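Local coordinates for EF0056 (Enterococcus faecalis, PDB 6ORI), which is an enterococcal surface protein of unknown function, probably linked to biofilm formation, whose N-terminal region has probably immunoglobulin-like beta-sheet domains and binds calcium, at residues V216-E221 with I240-K245; Q281-Q286 with V341-L346. All coordinates share one frame; numbering follows the deposited sequence.

Contact 1 of 2, residues V216-E221 with I240-K245; sequences VNTKYE and IILDHK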
loop_
_atom_site.group_PDB
_atom_site.type_symbol
_atom_site.label_atom_id
_atom_site.label_comp_id
_atom_site.label_asym_id
_atom_site.label_seq_id
_atom_site.Cartn_x
_atom_site.Cartn_y
_atom_site.Cartn_z
ATOM N N VAL A 216 -3.271 -0.895 0.739
ATOM C CA VAL A 216 -4.107 0.276 0.519
ATOM C C VAL A 216 -3.275 1.540 0.710
ATOM O O VAL A 216 -2.767 1.780 1.810
ATOM C CB VAL A 216 -5.307 0.269 1.472
ATOM C CG1 VAL A 216 -6.073 1.573 1.380
ATOM C CG2 VAL A 216 -6.238 -0.874 1.138
ATOM N N ASN A 217 -3.143 2.318 -0.363
ATOM C CA ASN A 217 -2.497 3.639 -0.346
ATOM C C ASN A 217 -3.621 4.656 -0.319
ATOM O O ASN A 217 -4.714 4.403 -0.849
ATOM C CB ASN A 217 -1.664 3.867 -1.618
ATOM C CG ASN A 217 -0.165 4.219 -1.360
ATOM O OD1 ASN A 217 0.498 3.688 -0.479
ATOM N ND2 ASN A 217 0.356 5.129 -2.170
ATOM N N THR A 218 -3.388 5.782 0.322
ATOM C CA THR A 218 -4.377 6.834 0.446
ATOM C C THR A 218 -3.769 8.138 -0.022
ATOM O O THR A 218 -2.548 8.335 0.027
ATOM C CB THR A 218 -4.852 7.012 1.894
ATOM O OG1 THR A 218 -3.799 7.593 2.667
ATOM C CG2 THR A 218 -5.291 5.693 2.524
ATOM N N LYS A 219 -4.617 9.019 -0.501
ATOM C CA LYS A 219 -4.189 10.332 -0.938
ATOM C C LYS A 219 -5.356 11.287 -0.823
ATOM O O LYS A 219 -6.495 10.907 -1.089
ATOM C CB LYS A 219 -3.747 10.280 -2.402
ATOM C CG LYS A 219 -3.219 11.592 -2.926
ATOM C CD LYS A 219 -2.947 11.558 -4.411
ATOM C CE LYS A 219 -2.451 12.920 -4.863
ATOM N NZ LYS A 219 -2.181 12.976 -6.332
ATOM N N TYR A 220 -5.106 12.494 -0.359
ATOM C CA TYR A 220 -6.078 13.567 -0.534
ATOM C C TYR A 220 -5.910 14.173 -1.922
ATOM O O TYR A 220 -4.839 14.687 -2.257
ATOM C CB TYR A 220 -5.888 14.657 0.512
ATOM C CG TYR A 220 -6.712 15.867 0.171
ATOM C CD1 TYR A 220 -8.066 15.901 0.460
ATOM C CD2 TYR A 220 -6.142 16.960 -0.478
ATOM C CE1 TYR A 220 -8.835 17.010 0.139
ATOM C CE2 TYR A 220 -6.897 18.067 -0.807
ATOM C CZ TYR A 220 -8.240 18.085 -0.498
ATOM O OH TYR A 220 -8.990 19.188 -0.833
ATOM N N GLU A 221 -6.955 14.116 -2.744
ATOM C CA GLU A 221 -6.931 14.707 -4.075
ATOM C C GLU A 221 -7.716 16.018 -4.050
ATOM O O GLU A 221 -8.742 16.141 -3.366
ATOM C CB GLU A 221 -7.518 13.778 -5.157
ATOM C CG GLU A 221 -6.554 12.746 -5.775
ATOM C CD GLU A 221 -5.465 13.349 -6.672
ATOM O OE1 GLU A 221 -5.329 14.598 -6.700
ATOM O OE2 GLU A 221 -4.743 12.571 -7.338
ATOM N N ILE A 240 -10.749 11.794 -0.449
ATOM C CA ILE A 240 -9.714 10.852 -0.087
ATOM C C ILE A 240 -9.819 9.664 -1.025
ATOM O O ILE A 240 -10.889 9.066 -1.164
ATOM C CB ILE A 240 -9.808 10.405 1.371
ATOM C CG1 ILE A 240 -9.619 11.609 2.299
ATOM C CG2 ILE A 240 -8.767 9.313 1.656
ATOM C CD1 ILE A 240 -10.009 11.337 3.741
ATOM N N ILE A 241 -8.712 9.366 -1.695
ATOM C CA ILE A 241 -8.627 8.276 -2.656
ATOM C C ILE A 241 -7.980 7.087 -2.001
ATOM O O ILE A 241 -6.923 7.206 -1.391
ATOM C CB ILE A 241 -7.751 8.646 -3.874
ATOM C CG1 ILE A 241 -8.072 10.045 -4.409
ATOM C CG2 ILE A 241 -7.883 7.608 -4.982
ATOM C CD1 ILE A 241 -9.496 10.255 -4.784
ATOM N N LEU A 242 -8.618 5.935 -2.109
ATOM C CA LEU A 242 -8.081 4.661 -1.642
ATOM C C LEU A 242 -7.703 3.866 -2.864
ATOM O O LEU A 242 -8.561 3.557 -3.707
ATOM C CB LEU A 242 -9.092 3.845 -0.850
ATOM C CG LEU A 242 -9.836 4.530 0.270
ATOM C CD1 LEU A 242 -10.776 3.539 0.981
ATOM C CD2 LEU A 242 -8.837 5.120 1.231
ATOM N N ASP A 243 -6.435 3.525 -2.975
ATOM C CA ASP A 243 -5.965 2.641 -4.024
ATOM C C ASP A 243 -5.663 1.288 -3.399
ATOM O O ASP A 243 -4.692 1.142 -2.637
ATOM C CB ASP A 243 -4.746 3.229 -4.731
ATOM C CG ASP A 243 -5.126 4.324 -5.734
ATOM O OD1 ASP A 243 -6.328 4.504 -5.996
ATOM O OD2 ASP A 243 -4.226 4.991 -6.273
ATOM N N HIS A 244 -6.550 0.339 -3.657
ATOM C CA HIS A 244 -6.402 -1.022 -3.179
ATOM C C HIS A 244 -5.641 -1.785 -4.243
ATOM O O HIS A 244 -6.148 -2.023 -5.337
ATOM C CB HIS A 244 -7.788 -1.626 -2.935
ATOM C CG HIS A 244 -7.761 -3.049 -2.466
ATOM N ND1 HIS A 244 -8.818 -3.915 -2.681
ATOM C CD2 HIS A 244 -6.847 -3.740 -1.745
ATOM C CE1 HIS A 244 -8.534 -5.083 -2.142
ATOM N NE2 HIS A 244 -7.335 -5.008 -1.582
ATOM N N LYS A 245 -4.396 -2.139 -3.935
ATOM C CA LYS A 245 -3.538 -2.785 -4.911
ATOM C C LYS A 245 -3.284 -4.244 -4.543
ATOM O O LYS A 245 -2.957 -4.556 -3.396
ATOM C CB LYS A 245 -2.221 -2.016 -5.054
ATOM C CG LYS A 245 -1.345 -2.523 -6.193
ATOM C CD LYS A 245 -0.112 -1.644 -6.420
ATOM C CE LYS A 245 0.649 -2.078 -7.667
ATOM N NZ LYS A 245 1.817 -1.194 -7.893
#
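The carbonyl oxygen of Lys-219 takes the N-H of Ile-241 in a short, almost straight bond (N to O 2.8 Å, 175° at the hydrogen), and the CA-H of Ile-240 leans on the same oxygen. Ile-241 O accepts the N-H of Lys-219 in return, through a more bent bond of 141°. Two residues along, Asn-217 and Asp-243 form a second hydrogen-bonded pair, with Asp-243 N 2.9 Å from Asn-217 O. Ile-241 has CG1 anti to its carbonyl carbon (chi1 -45°), and this branch meets the methylenes of Glu-221, CG1 to CG 3.4 Å. While CB and CG of the glutamate lie against the isoleucine, its carboxylate turns to Lys-219: NZ comes from above the carboxylate plane to OE2 at 2.8 Å. On the other face, the beta-branched Thr-218 and the longer Leu-242 meet methyl to methyl, CG2 to CD2 3.8 Å, and both rest on Phe-377, while Thr-218 OG1 bonds to Tyr-397 O. Val-216 CG2 approaches the ring of His-244 at CD2, and NE2 of that ring is bonded to Thr-392 O. Alternating residues thus face strand 375-382, consistent with antiparallel neighbours in one sheet of an immunoglobulin-like beta-sandwich.

Contact 2 of 2, residues Q281-Q286 with V341-L346; sequences QMHMVQ and VVRYVL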
loop_
_atom_site.group_PDB
_atom_site.type_symbol
_atom_site.label_atom_id
_atom_site.label_comp_id
_atom_site.label_asym_id
_atom_site.label_seq_id
_atom_site.Cartn_x
_atom_site.Cartn_y
_atom_site.Cartn_z
ATOM N N GLN A 281 -17.232 6.837 -5.272
ATOM C CA GLN A 281 -17.110 6.309 -6.630
ATOM C C GLN A 281 -16.125 5.172 -6.684
ATOM O O GLN A 281 -15.085 5.218 -6.033
ATOM C CB GLN A 281 -16.633 7.374 -7.630
ATOM C CG GLN A 281 -17.402 8.682 -7.558
ATOM C CD GLN A 281 -17.063 9.642 -8.681
ATOM O OE1 GLN A 281 -16.062 9.521 -9.388
ATOM N NE2 GLN A 281 -17.932 10.628 -8.859
ATOM N N MET A 282 -16.428 4.166 -7.489
ATOM C CA MET A 282 -15.484 3.099 -7.797
ATOM C C MET A 282 -14.922 3.384 -9.165
ATOM O O MET A 282 -15.689 3.648 -10.129
ATOM C CB MET A 282 -16.199 1.752 -7.819
ATOM C CG MET A 282 -15.261 0.577 -7.827
ATOM S SD MET A 282 -16.229 -0.931 -7.811
ATOM C CE MET A 282 -14.917 -2.128 -7.634
ATOM N N HIS A 283 -13.597 3.384 -9.278
ATOM C CA HIS A 283 -12.946 3.547 -10.570
ATOM C C HIS A 283 -12.187 2.300 -10.953
ATOM O O HIS A 283 -11.569 1.656 -10.096
ATOM C CB HIS A 283 -11.953 4.711 -10.550
ATOM C CG HIS A 283 -12.579 6.065 -10.396
ATOM N ND1 HIS A 283 -11.879 7.238 -10.602
ATOM C CD2 HIS A 283 -13.838 6.434 -10.072
ATOM C CE1 HIS A 283 -12.680 8.268 -10.393
ATOM N NE2 HIS A 283 -13.881 7.810 -10.082
ATOM N N MET A 284 -12.193 2.009 -12.239
ATOM C CA MET A 284 -11.360 0.987 -12.826
ATOM C C MET A 284 -10.051 1.626 -13.239
ATOM O O MET A 284 -10.051 2.689 -13.869
ATOM C CB MET A 284 -12.061 0.392 -14.040
ATOM C CG MET A 284 -11.245 -0.689 -14.714
ATOM S SD MET A 284 -12.014 -1.411 -16.170
ATOM C CE MET A 284 -13.226 -2.474 -15.408
ATOM N N VAL A 285 -8.949 0.964 -12.886
ATOM C CA VAL A 285 -7.592 1.436 -13.154
ATOM C C VAL A 285 -6.812 0.292 -13.804
ATOM O O VAL A 285 -7.077 -0.866 -13.557
ATOM C CB VAL A 285 -6.920 1.851 -11.822
ATOM C CG1 VAL A 285 -5.499 2.352 -12.051
ATOM C CG2 VAL A 285 -7.742 2.928 -11.098
ATOM N N GLN A 286 -5.810 0.640 -14.599
ATOM C CA GLN A 286 -5.044 -0.354 -15.330
ATOM C C GLN A 286 -3.558 -0.205 -15.068
ATOM O O GLN A 286 -3.009 0.902 -15.128
ATOM C CB GLN A 286 -5.340 -0.204 -16.818
ATOM C CG GLN A 286 -6.736 0.333 -17.061
ATOM C CD GLN A 286 -7.398 -0.277 -18.269
ATOM O OE1 GLN A 286 -6.790 -0.394 -19.332
ATOM N NE2 GLN A 286 -8.654 -0.682 -18.112
ATOM N N VAL A 341 -5.287 -2.675 -9.492
ATOM C CA VAL A 341 -5.608 -1.531 -8.647
ATOM C C VAL A 341 -7.104 -1.282 -8.731
ATOM O O VAL A 341 -7.631 -1.119 -9.840
ATOM C CB VAL A 341 -4.832 -0.263 -9.058
ATOM C CG1 VAL A 341 -5.255 0.929 -8.229
ATOM C CG2 VAL A 341 -3.344 -0.477 -8.902
ATOM N N VAL A 342 -7.753 -1.285 -7.572
ATOM C CA VAL A 342 -9.169 -0.935 -7.410
ATOM C C VAL A 342 -9.154 0.393 -6.697
ATOM O O VAL A 342 -8.546 0.515 -5.645
ATOM C CB VAL A 342 -9.898 -2.002 -6.566
ATOM C CG1 VAL A 342 -11.366 -1.637 -6.369
ATOM C CG2 VAL A 342 -9.770 -3.382 -7.233
ATOM N N ARG A 343 -9.814 1.392 -7.264
ATOM C CA ARG A 343 -9.765 2.739 -6.713
ATOM C C ARG A 343 -11.127 3.150 -6.161
ATOM O O ARG A 343 -12.159 3.022 -6.851
ATOM C CB ARG A 343 -9.278 3.718 -7.789
ATOM C CG ARG A 343 -9.400 5.168 -7.363
ATOM C CD ARG A 343 -8.631 6.053 -8.308
ATOM N NE ARG A 343 -7.204 5.757 -8.225
ATOM C CZ ARG A 343 -6.311 5.948 -9.190
ATOM N NH1 ARG A 343 -6.673 6.438 -10.357
ATOM N NH2 ARG A 343 -5.041 5.609 -8.988
ATOM N N TYR A 344 -11.129 3.684 -4.940
ATOM C CA TYR A 344 -12.315 4.244 -4.321
ATOM C C TYR A 344 -12.107 5.725 -4.083
ATOM O O TYR A 344 -11.054 6.162 -3.562
ATOM C CB TYR A 344 -12.610 3.526 -3.002
ATOM C CG TYR A 344 -12.777 2.042 -3.165
ATOM C CD1 TYR A 344 -13.898 1.523 -3.802
ATOM C CD2 TYR A 344 -11.846 1.151 -2.662
ATOM C CE1 TYR A 344 -14.073 0.204 -3.968
ATOM C CE2 TYR A 344 -12.015 -0.213 -2.827
ATOM C CZ TYR A 344 -13.140 -0.676 -3.460
ATOM O OH TYR A 344 -13.395 -2.000 -3.660
ATOM N N VAL A 345 -13.082 6.523 -4.492
ATOM C CA VAL A 345 -13.033 7.970 -4.353
ATOM C C VAL A 345 -14.064 8.396 -3.303
ATOM O O VAL A 345 -15.270 8.283 -3.540
ATOM C CB VAL A 345 -13.327 8.641 -5.694
ATOM C CG1 VAL A 345 -13.268 10.136 -5.553
ATOM C CG2 VAL A 345 -12.373 8.162 -6.783
ATOM N N LEU A 346 -13.591 8.878 -2.162
ATOM C CA LEU A 346 -14.447 9.266 -1.039
ATOM C C LEU A 346 -14.586 10.765 -1.083
ATOM O O LEU A 346 -13.700 11.481 -0.639
ATOM C CB LEU A 346 -13.811 8.849 0.299
ATOM C CG LEU A 346 -13.298 7.407 0.425
ATOM C CD1 LEU A 346 -12.695 7.166 1.788
ATOM C CD2 LEU A 346 -14.414 6.433 0.196
HETATM O O HOH W 1 -9.153 7.365 -11.380
HETATM O O HOH W 2 -9.595 -1.845 -11.612
HETATM O O HOH W 3 -6.330 -3.092 -12.275
#
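His-283 and Val-345 cross obliquely, the methyl CG2 of the valine lying over one face of the imidazole, 3.7 Å from the ring centroid and close to the normal. This is a CH-pi contact, displaced toward the CE1 and NE2 rim. The ring's rotation is fixed at its edge: NE2 gives its hydrogen in the ring plane to a lone pair of Gln-281 OE1, at 2.9 Å and nearly straight (173°). The neutral amide oxygen serves two donors, NE2 and the backbone N-H of Ser-233. At ND1 a water, also in the ring plane, links the histidine to Arg-343, accepting from NH1 at 2.8 Å. Imidazole and guanidinium planes stand 67° apart.

Between these residues runs the antiparallel pairing of strands 277-284 and 340-348, inner neighbours in the five-stranded sheet of a probably immunoglobulin-like domain. Gln-281 with Val-345 and His-283 with Arg-343 are its hydrogen-bonded pairs, although the return bond from Arg-343 N to His-283 O is weak at 3.3 Å. Beyond His-283 the chains part: water 2 joins Val-285 N to Val-341 O, and water 3 joins Val-285 O to Val-341 N.

The side chain of Val-285 crosses that of Arg-343 at about a right angle, its CG2 3.7 Å above one face of the guanidinium, offset toward the rim near NH1, and equally close to CB of the arginine. A flat cation can lie against a methyl while its nitrogens bond to other groups, here NE to Asp-243 and NH2 to Val-294 O. On the opposite face of the sheet Met-282 and Tyr-344 run side by side, CG to CE1 4.1 Å. With CG anti to the backbone N (chi1 -167°) and the chain extended beyond it, the unbranched methionine reaches Val-342, CE to CG1 3.8 Å, and both Met-282 and Tyr-344 touch Ala-265.

How the contacts relate
Contacts 1 and 2 lie in one five-stranded antiparallel sheet, with centres about 9 Å apart. Contact 1 pairs strand 211-221, outermost within the chain, with 239-248; contact 2 pairs 340-348 with 277-284, and the inner strands 239-248 and 340-348 are themselves neighbours. Their direct join includes a probable hydrogen bond from His-244 N to Val-342 O (2.8 Å) and a salt bridge between Asp-243 OD1 and Arg-343 NE (2.7 Å). Beside it Ile-241 CG2 packs on Arg-343 CG at 3.7 Å. Along the sequence contact 1 closes before contact 2 opens. The bound calcium ion lies about 13 Å from the side chain of Thr-218 in contact 1, and neither contact supplies a ligand to it.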